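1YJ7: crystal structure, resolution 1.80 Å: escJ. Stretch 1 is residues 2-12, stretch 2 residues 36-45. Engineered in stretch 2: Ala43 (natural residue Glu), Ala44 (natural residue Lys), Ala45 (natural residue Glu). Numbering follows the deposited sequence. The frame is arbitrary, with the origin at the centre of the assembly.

Stretch 1 2-12: KEQLYTGLTEK
Stretch 2 (36-45) GNMTLSVAAA

An antiparallel strand pair can absorb extra residues while its hydrogen-bonded pairs persist on both sides of them, and two stretches of EscJ illustrate how. The strand that includes Glu3, Gln4, Leu5 and Tyr6 runs against strand 38-42, their N-to-C directions 138° apart and their axes approaching to 4.5 Å, and together the stretches bury 832 Å². Glu3 pairs with Val42, Gln4 with Ser41, Tyr6 with Leu40 and Leu9 with Met38. Stretch 1 holds more residues between these pairs than stretch 2, so the register slips by one between Gln4 and Tyr6 and again between Tyr6 and Leu9: two beta bulges.

Met38, which gives up the most surface (80 Å²), anchors one end. Its backbone forms a closed pair with Leu9: Met38 N donates to Leu9 O at 2.8 Å, and Leu9 N to Met38 O at 3.0 Å. Both side chains leave the same face of the sheet, with Leu9 CB 4.2 Å from Met38 CB. Met38 adopts chi1 m, chi2 m, chi3 t, which carries its CE to 4.3 Å from Glu11 CG. The chain turns a corner at Thr7 and Gly8 before this pair; Gly8 has phi 72° and psi 22°, a positive phi that favours glycine. Its amide misses Met38 O because the angle is poor, and instead donates to a water, Gly8 N lying 3.0 Å from the water O. The O of the same water is 3.1 Å from Thr39 OG1, so the water bridges the two stretches.

Leu40 occupies the middle. Its carbonyl serves the first bulge: Leu5 N donates to Leu40 O at 2.9 Å, while Tyr6 N reaches Leu40 O in a weak bond of 3.4 Å. Leu40 N returns a bond to Tyr6 O at 2.9 Å. Leu5 departs from extended geometry, with phi -96° and psi -69°, and its CB points toward stretch 2, 4.3 Å from Leu40 CB. Leu5, Leu9 and Leu40 all take chi1 m, chi2 t; Leu9 CD1 lies 3.9 Å from Leu40 CG, an apolar contact that links successive pairs on the sheet face.

Val42, chi1 m and burying 76 Å², closes the other end. Glu3 N donates to Val42 O at 2.8 Å and Val42 N to Glu3 O at 2.9 Å, both nearly straight. Val42 CG1 meets Leu5 CD1 at 3.6 Å, extending the apolar layer. Gln4 (chi1 t, chi2 t) and Ser41 (chi1 m) turn to the opposite face, forming a non-hydrogen-bonded pair with CA atoms 4.3 Å apart.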

# COMPACT_ATOMS: atom_id res chain seq x y z
N LYS D 2 4.82 10.59 -31.05
CA LYS D 2 5.75 10.61 -29.88
C LYS D 2 4.99 10.44 -28.56
O LYS D 2 3.93 11.04 -28.36
CB LYS D 2 6.57 11.91 -29.83
CG LYS D 2 7.72 11.99 -30.85
CD LYS D 2 8.87 10.99 -30.57
CE LYS D 2 10.25 11.53 -30.97
NZ LYS D 2 11.40 10.69 -30.47
N GLU D 3 5.54 9.62 -27.68
CA GLU D 3 5.01 9.36 -26.36
C GLU D 3 5.92 10.07 -25.37
O GLU D 3 7.14 9.91 -25.42
CB GLU D 3 5.02 7.85 -26.11
CG GLU D 3 3.97 7.30 -25.17
CD GLU D 3 2.55 7.61 -25.57
OE1 GLU D 3 1.94 8.42 -24.86
OE2 GLU D 3 2.04 7.07 -26.58
N GLN D 4 5.34 10.84 -24.46
CA GLN D 4 6.08 11.49 -23.39
C GLN D 4 6.54 10.47 -22.36
O GLN D 4 5.77 9.56 -21.99
CB GLN D 4 5.19 12.51 -22.72
CG GLN D 4 5.84 13.33 -21.64
CD GLN D 4 4.85 14.31 -21.03
OE1 GLN D 4 4.27 14.04 -19.97
NE2 GLN D 4 4.66 15.45 -21.70
N LEU D 5 7.79 10.62 -21.91
CA LEU D 5 8.31 9.83 -20.79
C LEU D 5 8.16 10.63 -19.50
O LEU D 5 7.34 10.29 -18.64
CB LEU D 5 9.78 9.44 -21.03
CG LEU D 5 10.05 8.46 -22.16
CD1 LEU D 5 11.52 8.16 -22.31
CD2 LEU D 5 9.27 7.18 -22.00
N TYR D 6 8.93 11.71 -19.38
CA TYR D 6 8.95 12.57 -18.19
C TYR D 6 9.16 14.02 -18.56
O TYR D 6 9.84 14.33 -19.54
CB TYR D 6 10.03 12.15 -17.19
CG TYR D 6 9.81 10.76 -16.67
CD1 TYR D 6 10.49 9.67 -17.19
CD2 TYR D 6 8.84 10.52 -15.70
CE1 TYR D 6 10.25 8.38 -16.72
CE2 TYR D 6 8.60 9.24 -15.25
CZ TYR D 6 9.28 8.18 -15.75
OH TYR D 6 8.98 6.92 -15.26
N THR D 7 8.57 14.89 -17.74
CA THR D 7 8.78 16.34 -17.77
C THR D 7 9.42 16.76 -16.46
O THR D 7 9.53 15.98 -15.52
CB THR D 7 7.43 17.07 -17.94
OG1 THR D 7 6.64 16.88 -16.75
CG2 THR D 7 6.58 16.45 -19.04
N GLY D 8 9.87 18.01 -16.40
CA GLY D 8 10.36 18.59 -15.16
C GLY D 8 11.70 18.07 -14.71
O GLY D 8 12.03 18.14 -13.53
N LEU D 9 12.47 17.51 -15.64
CA LEU D 9 13.71 16.85 -15.27
C LEU D 9 14.84 17.86 -15.16
O LEU D 9 14.91 18.81 -15.95
CB LEU D 9 14.11 15.80 -16.31
CG LEU D 9 13.15 14.62 -16.52
CD1 LEU D 9 13.58 13.79 -17.72
CD2 LEU D 9 13.06 13.80 -15.25
N THR D 10 15.73 17.63 -14.21
CA THR D 10 16.97 18.40 -14.16
C THR D 10 17.82 18.04 -15.36
O THR D 10 17.60 17.03 -16.03
CB THR D 10 17.77 18.13 -12.88
OG1 THR D 10 18.21 16.77 -12.88
CG2 THR D 10 16.92 18.29 -11.61
N GLU D 11 18.84 18.86 -15.62
CA GLU D 11 19.76 18.59 -16.71
C GLU D 11 20.43 17.25 -16.54
O GLU D 11 20.56 16.49 -17.50
CB GLU D 11 20.80 19.71 -16.80
CG GLU D 11 20.21 20.98 -17.36
CD GLU D 11 21.19 22.14 -17.40
OE1 GLU D 11 20.80 23.21 -17.92
OE2 GLU D 11 22.34 21.97 -16.92
N LYS D 12 20.86 16.95 -15.32
CA LYS D 12 21.60 15.73 -15.06
C LYS D 12 20.71 14.51 -15.23
O LYS D 12 21.12 13.56 -15.87
CB LYS D 12 22.22 15.75 -13.67
CG LYS D 12 22.90 14.46 -13.26
CD LYS D 12 23.42 14.58 -11.82
CE LYS D 12 23.57 13.25 -11.14
NZ LYS D 12 24.00 13.46 -9.70
N GLY D 36 13.87 25.89 -17.90
CA GLY D 36 15.15 25.24 -18.16
C GLY D 36 15.13 23.76 -17.83
O GLY D 36 16.17 23.08 -17.95
N ASN D 37 13.97 23.25 -17.41
CA ASN D 37 13.80 21.82 -17.14
C ASN D 37 13.50 21.05 -18.41
O ASN D 37 13.03 21.62 -19.40
CB ASN D 37 12.69 21.57 -16.12
CG ASN D 37 12.98 22.23 -14.78
OD1 ASN D 37 14.13 22.27 -14.34
ND2 ASN D 37 11.94 22.73 -14.13
N MET D 38 13.77 19.76 -18.38
CA MET D 38 13.76 18.95 -19.58
C MET D 38 12.60 17.96 -19.63
O MET D 38 12.17 17.42 -18.61
CB MET D 38 15.09 18.19 -19.67
CG MET D 38 16.28 19.12 -19.75
SD MET D 38 16.33 20.06 -21.30
CE MET D 38 17.86 21.00 -20.96
N THR D 39 12.15 17.72 -20.85
CA THR D 39 11.18 16.69 -21.18
C THR D 39 11.80 15.70 -22.14
O THR D 39 12.34 16.10 -23.19
CB THR D 39 9.95 17.32 -21.87
OG1 THR D 39 9.27 18.17 -20.95
CG2 THR D 39 8.94 16.26 -22.29
N LEU D 40 11.70 14.41 -21.82
CA LEU D 40 12.07 13.34 -22.72
C LEU D 40 10.85 12.65 -23.30
O LEU D 40 9.89 12.43 -22.59
CB LEU D 40 12.91 12.27 -21.99
CG LEU D 40 14.24 12.74 -21.45
CD1 LEU D 40 14.93 11.59 -20.72
CD2 LEU D 40 15.13 13.30 -22.56
N SER D 41 10.92 12.33 -24.59
CA SER D 41 9.90 11.59 -25.32
C SER D 41 10.53 10.55 -26.23
O SER D 41 11.70 10.63 -26.56
CB SER D 41 9.03 12.54 -26.17
OG SER D 41 8.63 13.67 -25.41
N VAL D 42 9.76 9.56 -26.63
CA VAL D 42 10.25 8.50 -27.50
C VAL D 42 9.17 8.17 -28.51
O VAL D 42 8.00 8.46 -28.30
CB VAL D 42 10.59 7.21 -26.71
CG1 VAL D 42 11.79 7.44 -25.82
CG2 VAL D 42 9.35 6.75 -25.88
N ALA D 43 9.58 7.54 -29.61
CA ALA D 43 8.63 6.98 -30.58
C ALA D 43 7.74 5.98 -29.87
O ALA D 43 8.22 5.23 -29.01
CB ALA D 43 9.38 6.29 -31.71
N ALA D 44 6.44 5.96 -30.21
CA ALA D 44 5.50 5.04 -29.58
C ALA D 44 5.94 3.59 -29.66
O ALA D 44 5.71 2.82 -28.73
CB ALA D 44 4.08 5.19 -30.20
N ALA D 45 6.58 3.21 -30.76
CA ALA D 45 7.00 1.83 -30.98
C ALA D 45 8.14 1.43 -30.05
O ALA D 45 8.41 0.25 -29.85
CB ALA D 45 7.40 1.63 -32.44
O HOH W 1 9.75 20.05 -18.58
O HOH W 2 18.71 23.99 -19.06